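Local atomic coordinates of putative glutathionylspermidine synthase (Methylobacillus flagellatus, PDB entry 3N6X), a protein that probably acts as an ATP-dependent ligase with a circularly permuted ATP-grasp fold, perhaps joining glutathione to spermidine. Residues Leu252-Asn256 and Asn257-Met261; Phe237-Gln241 and Met242-Leu246; Ala209-Gln212 and Ala213-Glu217. All coordinates share one frame; numbering follows the deposited sequence. Where two conformers were deposited one is given.

Overall arrangement
Contact 3 comes first along the chain: its turn, Q212 to V215, lies in the loop between helix 199-209 and strand 220-223. Contact 2 follows, ending helix 232-242 and starting strand 245-247, so it closes the beta-alpha-beta unit that strand 220-223 began. Contact 1 is the hairpin of strands 252-254 and 259-261, beyond which the chain enters strand 268-275 of the same mixed sheet. The three lie in series, none nested in or crossing another. Contacts 1 and 2 meet directly, M261 SE lying 3.7 Å from E245 CG. Contact 3 touches neither, its centre about 16 Å from that of contact 1 and about 20 Å from that of contact 2.

Contact 1: residues Leu252-Asn256 and Asn257-Met261; sequences LFVRN and NAVYM
Over one face of the Y260 ring lies the guanidinium of R255, displaced toward the rim and stacked with the planes 25° apart. R255 CZ is 4.3 Å from the centroid of the Y260 ring, a cation-pi contact over the face, while R255 O sits at the ring edge, in plane. The F253 ring takes Y260 CB over one of its own faces, a CH-pi contact of 3.9 Å from Y260 CB to the F253 centroid, and meets R255 NE at its edge. The two aromatic rings are nearly parallel but slid apart, their centroids 5.7 Å from each other. R255 CG stands between its backbone N and carbonyl carbon (chi1 71°), and a bend at chi3 helps bring NH1 of R255 to 3.6 Å from Y260 OH. A leucine in place of Y260 would probably cost the guanidinium its flat aromatic partner and leave the arginine end less firmly placed. This is a beta hairpin with the two-residue turn N256-N257. F253 and Y260 form a hydrogen-bonded antiparallel pair, with Y260 N reaching F253 O at 2.8 Å; R255 N bonds to A258 O next to the turn. On the other face, L252 CD2 meets M261 CB at 3.8 Å and V254 CG2 meets V259 CG2 at 3.8 Å. The hairpin is thus two-sided in chemistry: an apolar face, its V254-V259 end on helix 298-303 and its L252-M261 end on strand 245-247, and an aromatic face where the arginine charge is probably stabilised by the tyrosine pi cloud.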
loop_
_atom_site.group_PDB
_atom_site.type_symbol
_atom_site.label_atom_id
_atom_site.label_comp_id
_atom_site.label_asym_id
_atom_site.label_seq_id
_atom_site.Cartn_x
_atom_site.Cartn_y
_atom_site.Cartn_z
ATOM N N LEU A 252 19.720 -14.873 13.546
ATOM C CA LEU A 252 20.475 -13.687 13.933
ATOM C C LEU A 252 20.683 -13.662 15.433
ATOM O O LEU A 252 19.933 -14.295 16.178
ATOM C CB LEU A 252 19.710 -12.397 13.512
ATOM C CG LEU A 252 19.291 -12.279 12.044
ATOM C CD1 LEU A 252 18.470 -11.002 11.813
ATOM C CD2 LEU A 252 20.496 -12.324 11.119
ATOM N N PHE A 253 21.675 -12.912 15.881
ATOM C CA PHE A 253 21.919 -12.733 17.300
ATOM C C PHE A 253 22.626 -11.426 17.512
ATOM O O PHE A 253 23.267 -10.913 16.594
ATOM C CB PHE A 253 22.702 -13.936 17.931
ATOM C CG PHE A 253 24.119 -14.126 17.435
ATOM C CD1 PHE A 253 25.184 -13.487 18.062
ATOM C CD2 PHE A 253 24.391 -14.955 16.344
ATOM C CE1 PHE A 253 26.487 -13.627 17.578
ATOM C CE2 PHE A 253 25.698 -15.108 15.868
ATOM C CZ PHE A 253 26.737 -14.447 16.489
ATOM N N VAL A 254 22.518 -10.885 18.721
ATOM C CA VAL A 254 23.099 -9.607 19.080
ATOM C C VAL A 254 24.285 -9.797 20.038
ATOM O O VAL A 254 24.204 -10.604 20.963
ATOM C CB VAL A 254 21.987 -8.717 19.737
ATOM C CG1 VAL A 254 22.583 -7.632 20.633
ATOM C CG2 VAL A 254 21.067 -8.117 18.683
ATOM N N ARG A 255 25.352 -8.993 19.853
ATOM C CA ARG A 255 26.447 -8.828 20.817
ATOM C C ARG A 255 27.280 -7.590 20.550
ATOM O O ARG A 255 27.521 -7.240 19.397
ATOM C CB ARG A 255 27.314 -10.091 21.011
ATOM C CG ARG A 255 28.183 -10.443 19.851
ATOM C CD ARG A 255 29.281 -11.392 20.271
ATOM N NE ARG A 255 29.631 -12.279 19.174
ATOM C CZ ARG A 255 30.449 -11.944 18.190
ATOM N NH1 ARG A 255 31.063 -10.769 18.202
ATOM N NH2 ARG A 255 30.697 -12.799 17.204
ATOM N N ASN A 256 27.696 -6.918 21.631
ATOM C CA ASN A 256 28.490 -5.690 21.610
ATOM C C ASN A 256 28.050 -4.674 20.549
ATOM O O ASN A 256 28.840 -4.214 19.709
ATOM C CB ASN A 256 29.979 -5.995 21.589
ATOM C CG ASN A 256 30.424 -6.737 22.828
ATOM O OD1 ASN A 256 29.882 -6.559 23.932
ATOM N ND2 ASN A 256 31.396 -7.596 22.670
ATOM N N ASN A 257 26.757 -4.289 20.632
ATOM C CA ASN A 257 26.135 -3.293 19.757
ATOM C C ASN A 257 26.211 -3.641 18.274
ATOM O O ASN A 257 26.441 -2.771 17.427
ATOM C CB ASN A 257 26.677 -1.888 20.037
ATOM C CG ASN A 257 25.729 -0.799 19.615
ATOM O OD1 ASN A 257 24.512 -0.973 19.637
ATOM N ND2 ASN A 257 26.273 0.337 19.187
ATOM N N ALA A 258 25.989 -4.904 17.954
ATOM C CA ALA A 258 26.007 -5.357 16.579
ATOM C C ALA A 258 25.107 -6.555 16.436
ATOM O O ALA A 258 24.846 -7.255 17.417
ATOM C CB ALA A 258 27.431 -5.708 16.152
ATOM N N VAL A 259 24.607 -6.780 15.224
ATOM C CA VAL A 259 23.750 -7.918 14.902
ATOM C C VAL A 259 24.533 -8.781 13.947
ATOM O O VAL A 259 25.161 -8.255 13.010
ATOM C CB VAL A 259 22.388 -7.451 14.279
ATOM C CG1 VAL A 259 21.519 -8.643 13.875
ATOM C CG2 VAL A 259 21.637 -6.539 15.241
ATOM N N TYR A 260 24.531 -10.102 14.182
ATOM C CA TYR A 260 25.268 -11.040 13.354
ATOM C C TYR A 260 24.360 -12.069 12.765
ATOM O O TYR A 260 23.385 -12.462 13.393
ATOM C CB TYR A 260 26.371 -11.736 14.182
ATOM C CG TYR A 260 27.445 -10.787 14.657
ATOM C CD1 TYR A 260 28.554 -10.506 13.867
ATOM C CD2 TYR A 260 27.335 -10.139 15.880
ATOM C CE1 TYR A 260 29.505 -9.573 14.263
ATOM C CE2 TYR A 260 28.301 -9.229 16.304
ATOM C CZ TYR A 260 29.378 -8.937 15.484
ATOM O OH TYR A 260 30.332 -8.049 15.889
HETATM N N MSE A 261 24.698 -12.550 11.572
HETATM C CA MSE A 261 23.995 -13.650 10.950
HETATM C C MSE A 261 24.867 -14.904 11.104
HETATM O O MSE A 261 26.082 -14.824 10.923
HETATM C CB MSE A 261 23.731 -13.351 9.473
HETATM C CG MSE A 261 22.905 -14.438 8.773
HETATM SE SE MSE A 261 22.715 -14.124 6.867
HETATM C CE MSE A 261 24.332 -13.163 6.525
#

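Contact 2: residues Phe237-Gln241 and Met242-Leu246; sequences FIAQQ and MGIEL
The selenomethionine side chain of M242 folds back along the last turn of its helix onto I238. M242 CB lies 3.3 Å from I238 O, the carbonyl that accepts M242 N, and CG keeps the same distance from that oxygen. The chain runs straight through chi2 (-175°) and then turns about the CG-SE bond (chi3 -83°), which brings CE of M242 back to 3.4 Å from O of I238. In the I238 conformer described here, one of two, CE of M242 is also 3.7 Å from CG1 of I238. Beyond this residue the helix stops in a Schellman motif with G243, at positive phi, as C-prime. A239 O takes two bonds, from G243 N at 2.8 Å and I244 N at 3.1 Å, arriving from opposite faces of the carbonyl plane; G243 N adds a weak bond to Q240 O. A239 CB still touches the outgoing chain, 4.1 Å from L246 CD1. In the beta-alpha-beta unit, I238, A239 and M242 all touch L222 on strand 220-223, E245 pairs with L222 through backbone hydrogen bonding, and Q201 NE2 of helix 199-209 binds M242 O, so the helix end lies beside helix 199-209 and against strand 220-223.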
loop_
_atom_site.group_PDB
_atom_site.type_symbol
_atom_site.label_atom_id
_atom_site.label_comp_id
_atom_site.label_asym_id
_atom_site.label_seq_id
_atom_site.Cartn_x
_atom_site.Cartn_y
_atom_site.Cartn_z
ATOM N N PHE A 237 10.156 -14.155 -2.363
ATOM C CA PHE A 237 10.225 -13.626 -3.728
ATOM C C PHE A 237 11.054 -12.331 -3.814
ATOM O O PHE A 237 11.998 -12.275 -4.615
ATOM C CB PHE A 237 8.806 -13.433 -4.320
ATOM C CG PHE A 237 8.746 -12.666 -5.626
ATOM C CD1 PHE A 237 9.120 -13.270 -6.828
ATOM C CD2 PHE A 237 8.313 -11.341 -5.658
ATOM C CE1 PHE A 237 9.067 -12.558 -8.039
ATOM C CE2 PHE A 237 8.266 -10.630 -6.867
ATOM C CZ PHE A 237 8.637 -11.246 -8.050
ATOM N N ILE A 238 10.726 -11.297 -2.981
ATOM C CA ILE A 238 11.465 -10.044 -3.024
ATOM C C ILE A 238 12.945 -10.217 -2.625
ATOM O O ILE A 238 13.816 -9.690 -3.302
ATOM C CB ILE A 238 10.704 -8.857 -2.324
ATOM C CG1 ILE A 238 11.179 -7.487 -2.837
ATOM C CG2 ILE A 238 10.738 -8.940 -0.810
ATOM C CD1 ILE A 238 10.559 -7.072 -4.144
ATOM N N ALA A 239 13.226 -11.035 -1.592
ATOM C CA ALA A 239 14.611 -11.324 -1.162
ATOM C C ALA A 239 15.404 -12.027 -2.289
ATOM O O ALA A 239 16.565 -11.683 -2.549
ATOM C CB ALA A 239 14.605 -12.191 0.097
ATOM N N GLN A 240 14.759 -12.973 -2.983
ATOM C CA GLN A 240 15.383 -13.662 -4.119
ATOM C C GLN A 240 15.621 -12.663 -5.261
ATOM O O GLN A 240 16.731 -12.584 -5.768
ATOM C CB GLN A 240 14.516 -14.860 -4.576
ATOM C CG GLN A 240 15.193 -15.775 -5.598
ATOM C CD GLN A 240 14.940 -15.329 -7.022
ATOM O OE1 GLN A 240 13.843 -14.855 -7.377
ATOM N NE2 GLN A 240 15.955 -15.463 -7.871
ATOM N N GLN A 241 14.602 -11.827 -5.591
ATOM C CA GLN A 241 14.728 -10.777 -6.621
ATOM C C GLN A 241 15.847 -9.780 -6.277
ATOM O O GLN A 241 16.521 -9.258 -7.172
ATOM C CB GLN A 241 13.396 -10.034 -6.800
ATOM C CG GLN A 241 12.343 -10.807 -7.595
ATOM C CD GLN A 241 12.833 -11.188 -8.972
ATOM O OE1 GLN A 241 13.283 -10.345 -9.767
ATOM N NE2 GLN A 241 12.811 -12.472 -9.259
HETATM N N MSE A 242 16.048 -9.528 -4.989
HETATM C CA MSE A 242 17.078 -8.604 -4.527
HETATM C C MSE A 242 18.457 -9.274 -4.488
HETATM O O MSE A 242 19.469 -8.603 -4.649
HETATM C CB MSE A 242 16.719 -8.082 -3.125
HETATM C CG MSE A 242 15.666 -6.990 -3.134
HETATM SE SE MSE A 242 15.346 -6.219 -1.343
HETATM C CE MSE A 242 14.192 -7.448 -0.725
ATOM N N GLY A 243 18.482 -10.574 -4.192
ATOM C CA GLY A 243 19.729 -11.314 -4.029
ATOM C C GLY A 243 20.297 -11.176 -2.627
ATOM O O GLY A 243 21.511 -11.086 -2.452
ATOM N N ILE A 244 19.416 -11.105 -1.619
ATOM C CA ILE A 244 19.818 -11.000 -0.214
ATOM C C ILE A 244 19.279 -12.203 0.585
ATOM O O ILE A 244 18.324 -12.857 0.151
ATOM C CB ILE A 244 19.387 -9.641 0.428
ATOM C CG1 ILE A 244 17.817 -9.515 0.527
ATOM C CG2 ILE A 244 20.041 -8.456 -0.301
ATOM C CD1 ILE A 244 17.317 -8.333 1.332
ATOM N N GLU A 245 19.881 -12.479 1.754
ATOM C CA GLU A 245 19.461 -13.603 2.604
ATOM C C GLU A 245 18.094 -13.370 3.203
ATOM O O GLU A 245 17.791 -12.255 3.648
ATOM C CB GLU A 245 20.480 -13.846 3.738
ATOM C CG GLU A 245 21.825 -14.359 3.262
ATOM C CD GLU A 245 21.817 -15.740 2.627
ATOM O OE1 GLU A 245 20.876 -16.526 2.894
ATOM O OE2 GLU A 245 22.770 -16.042 1.874
ATOM N N LEU A 246 17.268 -14.423 3.215
ATOM C CA LEU A 246 15.977 -14.448 3.870
ATOM C C LEU A 246 16.192 -15.112 5.230
ATOM O O LEU A 246 16.554 -16.296 5.293
ATOM C CB LEU A 246 14.975 -15.256 3.026
ATOM C CG LEU A 246 13.530 -15.322 3.548
ATOM C CD1 LEU A 246 12.824 -13.999 3.361
ATOM C CD2 LEU A 246 12.756 -16.431 2.845
#

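Contact 3: residues Ala209-Gln212 and Ala213-Glu217; sequences AVAQ and AGVHE
A211, just before a type II beta turn that runs from Q212 to V215, and V215, the last residue of that turn, point toward each other in the loop between helix 199-209 and strand 220-223. CB of A211 lies 4.0 Å from CB of V215, with V215 CG1 a little farther off. In V215 the chi1 of -174° sets CG1 opposite the backbone N and leaves CG2 beside that nitrogen, where it approaches the turn carbonyl, CG2 of V215 lying 3.4 Å from O of Q212. That same oxygen receives the bond that closes the turn, a weak one of 3.3 Å from V215 N. A water makes weak bonds to both Q212 O and V215 O, a second link across the turn. A213 and G214 fill the two corner positions, and at the phi and psi of G214, with phi 109°, a beta carbon would jam against the carbonyl oxygen of A213. The apolar pair is also set against the sheet, A211 touching V272 and V215 touching D271 of strand 268-275, and a bound glycerol, probably from the crystallisation liquor, lies about 4 Å from the A211 side chain. The Q212 side chain takes no part in the A211-V215 pair. Its CG is anti to the carbonyl carbon, and a bend at chi2 (-86°) curls the amide round, its NE2 bonding to V307 O. On the other atom of the amide, another water bridges back to the turn, giving a bond to Q212 OE1 at 2.6 Å and accepting one from A213 N at 2.9 Å.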
loop_
_atom_site.group_PDB
_atom_site.type_symbol
_atom_site.label_atom_id
_atom_site.label_comp_id
_atom_site.label_asym_id
_atom_site.label_seq_id
_atom_site.Cartn_x
_atom_site.Cartn_y
_atom_site.Cartn_z
ATOM N N ALA A 209 21.760 2.567 1.264
ATOM C CA ALA A 209 21.923 4.001 1.489
ATOM C C ALA A 209 21.564 4.416 2.921
ATOM O O ALA A 209 21.960 5.501 3.364
ATOM C CB ALA A 209 21.075 4.779 0.484
ATOM N N VAL A 210 20.795 3.568 3.642
ATOM C CA VAL A 210 20.389 3.879 5.013
ATOM C C VAL A 210 21.198 3.127 6.022
ATOM O O VAL A 210 20.813 3.069 7.181
ATOM C CB VAL A 210 18.854 3.792 5.275
ATOM C CG1 VAL A 210 18.109 4.906 4.542
ATOM C CG2 VAL A 210 18.292 2.414 4.918
ATOM N N ALA A 211 22.362 2.586 5.606
ATOM C CA ALA A 211 23.288 1.943 6.536
ATOM C C ALA A 211 23.803 3.018 7.485
ATOM O O ALA A 211 23.845 4.193 7.103
ATOM C CB ALA A 211 24.450 1.329 5.773
ATOM N N GLN A 212 24.142 2.648 8.727
ATOM C CA GLN A 212 24.655 3.624 9.707
ATOM C C GLN A 212 25.999 4.267 9.249
ATOM O O GLN A 212 26.649 3.765 8.321
ATOM C CB GLN A 212 24.775 2.992 11.106
ATOM C CG GLN A 212 23.432 2.476 11.656
ATOM C CD GLN A 212 22.605 3.530 12.378
ATOM O OE1 GLN A 212 22.948 4.723 12.436
ATOM N NE2 GLN A 212 21.480 3.112 12.931
ATOM N N ALA A 213 26.357 5.423 9.844
ATOM C CA ALA A 213 27.566 6.174 9.482
ATOM C C ALA A 213 28.812 5.337 9.699
ATOM O O ALA A 213 28.962 4.718 10.759
ATOM C CB ALA A 213 27.647 7.459 10.291
ATOM N N GLY A 214 29.655 5.257 8.661
ATOM C CA GLY A 214 30.888 4.480 8.699
ATOM C C GLY A 214 30.866 3.227 7.843
ATOM O O GLY A 214 31.894 2.857 7.272
ATOM N N VAL A 215 29.693 2.558 7.753
ATOM C CA VAL A 215 29.515 1.301 7.003
ATOM C C VAL A 215 29.765 1.504 5.493
ATOM O O VAL A 215 29.020 2.231 4.835
ATOM C CB VAL A 215 28.118 0.663 7.282
ATOM C CG1 VAL A 215 27.999 -0.704 6.625
ATOM C CG2 VAL A 215 27.844 0.571 8.782
ATOM N N HIS A 216 30.784 0.823 4.943
ATOM C CA HIS A 216 31.149 0.994 3.536
ATOM C C HIS A 216 30.420 0.064 2.573
ATOM O O HIS A 216 29.846 0.543 1.586
ATOM C CB HIS A 216 32.673 0.951 3.346
ATOM C CG HIS A 216 33.381 2.078 4.034
ATOM N ND1 HIS A 216 33.043 3.411 3.784
ATOM C CD2 HIS A 216 34.358 2.043 4.972
ATOM C CE1 HIS A 216 33.826 4.133 4.572
ATOM N NE2 HIS A 216 34.643 3.356 5.301
ATOM N N GLU A 217 30.443 -1.254 2.835
ATOM C CA GLU A 217 29.725 -2.207 1.982
ATOM C C GLU A 217 28.685 -2.944 2.841
ATOM O O GLU A 217 28.990 -3.974 3.455
ATOM C CB GLU A 217 30.697 -3.167 1.271
ATOM C CG GLU A 217 31.545 -2.471 0.211
ATOM C CD GLU A 217 32.593 -3.326 -0.477
ATOM O OE1 GLU A 217 32.981 -4.376 0.089
ATOM O OE2 GLU A 217 33.057 -2.925 -1.568
HETATM O O HOH W 1 24.796 6.560 11.963
HETATM O O HOH W 2 26.665 4.716 5.057
#